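Local structure of protein disulfide isomerase (Pseudomonas aeruginosa, 4N30) at residues I58-D63 with L88-L93. The protein probably acts as a thiol-disulfide oxidoreductase or isomerase of the DsbA subfamily, built on a thioredoxin fold. Sequence-based numbering, arbitrary orientation.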
ATOM      1  N   ILE A  58      -4.696   6.468  -6.493  1.00 11.41           N
ATOM      2  CA  ILE A  58      -3.614   6.885  -5.566  1.00 10.86           C
ATOM      3  C   ILE A  58      -2.741   5.680  -5.260  1.00 10.18           C
ATOM      4  O   ILE A  58      -3.270   4.705  -4.620  1.00 11.20           O
ATOM      5  CB  ILE A  58      -4.159   7.436  -4.270  1.00 11.56           C
ATOM      6  CG1 ILE A  58      -5.034   8.700  -4.492  1.00 13.19           C
ATOM      7  CG2 ILE A  58      -3.023   7.724  -3.286  1.00 12.04           C
ATOM      8  CD1 ILE A  58      -5.819   9.211  -3.279  1.00 15.00           C
ATOM      9  N   ASN A  59      -1.526   5.607  -5.794  1.00  9.81           N
ATOM     10  CA  ASN A  59      -0.542   4.595  -5.425  1.00  9.55           C
ATOM     11  C   ASN A  59       0.192   5.030  -4.193  1.00  9.24           C
ATOM     12  O   ASN A  59       0.842   6.094  -4.232  1.00 10.81           O
ATOM     13  CB  ASN A  59       0.472   4.378  -6.570  1.00 10.56           C
ATOM     14  CG  ASN A  59      -0.182   3.781  -7.769  1.00 11.61           C
ATOM     15  OD1 ASN A  59      -0.337   2.562  -7.855  1.00 15.13           O
ATOM     16  ND2 ASN A  59      -0.610   4.640  -8.701  1.00 12.76           N
ATOM     17  N   GLU A  60      -0.020   4.333  -3.088  1.00  9.18           N
ATOM     18  CA  GLU A  60       0.562   4.753  -1.798  1.00  9.74           C
ATOM     19  C   GLU A  60       1.771   3.869  -1.519  1.00 10.52           C
ATOM     20  O   GLU A  60       1.611   2.678  -1.213  1.00 10.60           O
ATOM     21  CB  GLU A  60      -0.494   4.604  -0.649  1.00  9.80           C
ATOM     22  CG  GLU A  60       0.097   4.918   0.722  1.00 10.32           C
ATOM     23  CD  GLU A  60      -0.741   4.486   1.895  1.00 10.80           C
ATOM     24  OE1 GLU A  60      -1.745   3.882   1.765  1.00 12.36           O
ATOM     25  OE2 GLU A  60      -0.214   4.743   3.026  1.00 10.75           O
ATOM     26  N   TYR A  61       2.956   4.385  -1.721  1.00  8.76           N
ATOM     27  CA  TYR A  61       4.184   3.684  -1.394  1.00  8.86           C
ATOM     28  C   TYR A  61       4.379   3.753   0.094  1.00  9.64           C
ATOM     29  O   TYR A  61       4.521   4.848   0.689  1.00 10.19           O
ATOM     30  CB  TYR A  61       5.398   4.303  -2.119  1.00 10.36           C
ATOM     31  CG  TYR A  61       5.372   3.971  -3.590  1.00 10.19           C
ATOM     32  CD1 TYR A  61       6.107   2.896  -4.080  1.00 11.79           C
ATOM     33  CD2 TYR A  61       4.605   4.734  -4.502  1.00 11.10           C
ATOM     34  CE1 TYR A  61       6.058   2.518  -5.425  1.00 13.68           C
ATOM     35  CE2 TYR A  61       4.553   4.369  -5.872  1.00 12.19           C
ATOM     36  CZ  TYR A  61       5.327   3.302  -6.268  1.00 12.79           C
ATOM     37  OH  TYR A  61       5.255   2.885  -7.606  1.00 14.86           O
ATOM     38  N   ALA A  62       4.404   2.603   0.749  1.00  9.31           N
ATOM     39  CA  ALA A  62       4.264   2.547   2.202  1.00  9.04           C
ATOM     40  C   ALA A  62       4.984   1.380   2.838  1.00 10.10           C
ATOM     41  O   ALA A  62       5.371   0.394   2.180  1.00 10.09           O
ATOM     42  CB  ALA A  62       2.790   2.508   2.579  1.00 10.61           C
ATOM     43  N   ASP A  63       5.227   1.556   4.136  1.00  9.11           N
ATOM     44  CA  ASP A  63       6.100   0.655   4.953  1.00  9.13           C
ATOM     45  C   ASP A  63       5.329   0.413   6.264  1.00 10.03           C
ATOM     46  O   ASP A  63       4.828   1.362   6.896  1.00  9.71           O
ATOM     47  CB  ASP A  63       7.397   1.487   5.182  1.00  9.56           C
ATOM     48  CG  ASP A  63       8.311   0.947   6.270  1.00  9.99           C
ATOM     49  OD1 ASP A  63       7.981   0.085   7.055  1.00 10.69           O
ATOM     50  OD2 ASP A  63       9.491   1.483   6.279  1.00 10.84           O
ATOM     51  N   LEU A  88      -7.358   3.366  -4.404  1.00 12.06           N
ATOM     52  CA  LEU A  88      -6.080   3.343  -3.657  1.00 12.04           C
ATOM     53  C   LEU A  88      -5.397   2.030  -3.901  1.00 11.80           C
ATOM     54  O   LEU A  88      -6.056   0.958  -3.786  1.00 13.01           O
ATOM     55  CB  LEU A  88      -6.418   3.497  -2.117  1.00 13.69           C
ATOM     56  CG  LEU A  88      -5.264   3.231  -1.169  1.00 12.35           C
ATOM     57  CD1 LEU A  88      -4.158   4.299  -1.307  1.00 15.20           C
ATOM     58  CD2 LEU A  88      -5.759   3.330   0.259  1.00 12.95           C
ATOM     59  N   VAL A  89      -4.125   2.046  -4.290  1.00 10.95           N
ATOM     60  CA  VAL A  89      -3.348   0.829  -4.417  1.00 11.18           C
ATOM     61  C   VAL A  89      -2.161   0.869  -3.540  1.00  9.75           C
ATOM     62  O   VAL A  89      -1.389   1.892  -3.569  1.00 10.68           O
ATOM     63  CB  VAL A  89      -2.938   0.576  -5.903  1.00 11.35           C
ATOM     64  CG1 VAL A  89      -2.024  -0.628  -5.979  1.00 13.01           C
ATOM     65  CG2 VAL A  89      -4.210   0.382  -6.765  1.00 12.58           C
ATOM     66  N   TRP A  90      -1.992  -0.100  -2.632  1.00 10.41           N
ATOM     67  CA  TRP A  90      -0.830  -0.122  -1.762  1.00 10.42           C
ATOM     68  C   TRP A  90       0.369  -0.530  -2.596  1.00 10.87           C
ATOM     69  O   TRP A  90       0.277  -1.614  -3.244  1.00 12.17           O
ATOM     70  CB  TRP A  90      -1.049  -1.155  -0.661  1.00 10.92           C
ATOM     71  CG  TRP A  90       0.128  -1.366   0.287  1.00 10.53           C
ATOM     72  CD1 TRP A  90       1.235  -2.165   0.103  1.00 11.41           C
ATOM     73  CD2 TRP A  90       0.323  -0.743   1.582  1.00 10.41           C
ATOM     74  NE1 TRP A  90       2.032  -2.125   1.183  1.00 11.67           N
ATOM     75  CE2 TRP A  90       1.523  -1.293   2.119  1.00 11.08           C
ATOM     76  CE3 TRP A  90      -0.464   0.137   2.346  1.00 10.67           C
ATOM     77  CZ2 TRP A  90       1.990  -0.946   3.385  1.00 11.92           C
ATOM     78  CZ3 TRP A  90      -0.006   0.445   3.624  1.00 11.96           C
ATOM     79  CH2 TRP A  90       1.208  -0.101   4.111  1.00 11.37           C
ATOM     80  N   ARG A  91       1.473   0.174  -2.524  1.00  9.66           N
ATOM     81  CA  ARG A  91       2.719  -0.238  -3.149  1.00  9.59           C
ATOM     82  C   ARG A  91       3.752  -0.382  -2.070  1.00  9.84           C
ATOM     83  O   ARG A  91       3.905   0.442  -1.175  1.00 10.75           O
ATOM     84  CB  ARG A  91       3.159   0.836  -4.169  1.00 11.06           C
ATOM     85  CG  ARG A  91       2.116   1.195  -5.243  1.00 12.08           C
ATOM     86  CD  ARG A  91       1.619   0.027  -6.051  1.00 16.26           C
ATOM     87  NE  ARG A  91       2.702  -0.307  -6.879  1.00 20.22           N
ATOM     88  CZ  ARG A  91       2.999   0.267  -8.058  1.00 22.95           C
ATOM     89  NH1 ARG A  91       2.283   1.267  -8.565  1.00 24.58           N
ATOM     90  NH2 ARG A  91       4.090  -0.146  -8.702  1.00 28.20           N
ATOM     91  N   HIS A  92       4.598  -1.404  -2.137  1.00  9.97           N
ATOM     92  CA  HIS A  92       5.575  -1.669  -1.082  1.00 10.60           C
ATOM     93  C   HIS A  92       6.767  -0.827  -1.186  1.00 10.63           C
ATOM     94  O   HIS A  92       7.504  -0.884  -2.214  1.00 11.04           O
ATOM     95  CB  HIS A  92       5.957  -3.158  -1.095  1.00 10.70           C
ATOM     96  CG  HIS A  92       4.844  -4.034  -0.781  1.00 10.30           C
ATOM     97  ND1 HIS A  92       4.346  -4.183   0.479  1.00 10.71           N
ATOM     98  CD2 HIS A  92       4.128  -4.906  -1.612  1.00 10.99           C
ATOM     99  CE1 HIS A  92       3.340  -5.075   0.424  1.00 11.29           C
ATOM    100  NE2 HIS A  92       3.176  -5.490  -0.850  1.00 12.69           N
ATOM    101  N   LEU A  93       7.132  -0.166  -0.068  1.00 10.01           N
ATOM    102  CA  LEU A  93       8.430   0.399   0.070  1.00 10.98           C
ATOM    103  C   LEU A  93       8.820   0.299   1.537  1.00 10.00           C
ATOM    104  O   LEU A  93       9.009   1.284   2.214  1.00 10.43           O
ATOM    105  CB  LEU A  93       8.450   1.830  -0.438  1.00 11.34           C
ATOM    106  CG  LEU A  93       9.809   2.545  -0.437  1.00 11.84           C
ATOM    107  CD1 LEU A  93      10.757   1.779  -1.354  1.00 15.13           C
ATOM    108  CD2 LEU A  93       9.674   3.992  -0.906  1.00 13.69           C
TER
HETATM  109  O   HOH W   1       5.384  -2.541   2.576  1.00 13.71           O
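R91 lies beside both N59 and Y61 on one face of a parallel strand pair. Strands 56-62 and 86-92 are joined through helix 67-81 as a beta-alpha-beta unit of the thioredoxin fold. CB of R91 sits over the Y61 ring, 3.6 Å from its centroid, in a CH-pi contact. The arginine chain then bends at CD (chi2 -56°) and at NE (chi3 -72°). Its guanidinium lies beside the N59 amide. NH1 of R91 donates to OD1 of N59 at 3.0 Å. OD1 lies almost in the guanidinium plane, but NH1 stands above the amide plane, 67° out of it. OH of Y61 lies over one guanidinium face, 3.4 Å from NH2 of R91, too far from a straight line to count as a hydrogen bond.

The opposite sheet face carries I58, E60, L88 and W90. CB of A62 makes a CH-pi contact over one face of the six-membered ring of W90, offset toward the rim, 3.4 Å from CH2. CD1 of L88 meets CB of E60 at 3.7 Å. E60 OE1 is buried without a polar partner, whereas OE2 bonds to T73 of helix 67-81.

Five backbone hydrogen bonds link the strands, from V89 N to I58 O at one end to L93 N to A62 O at the other. Further out, D171 forms a salt bridge with R91 NE, and V187 O holds N59 ND2 from the neighbouring strand. A62 also touches C69, part of a CxxC at a helix start, consistent with a thioredoxin-type redox site at this end of the sheet. H92 NE2 is hydrogen-bonded to E110. A water donates to A62 O at 3.0 Å and also bonds to H92 ND1 at 2.9 Å, lying at the imidazole edge.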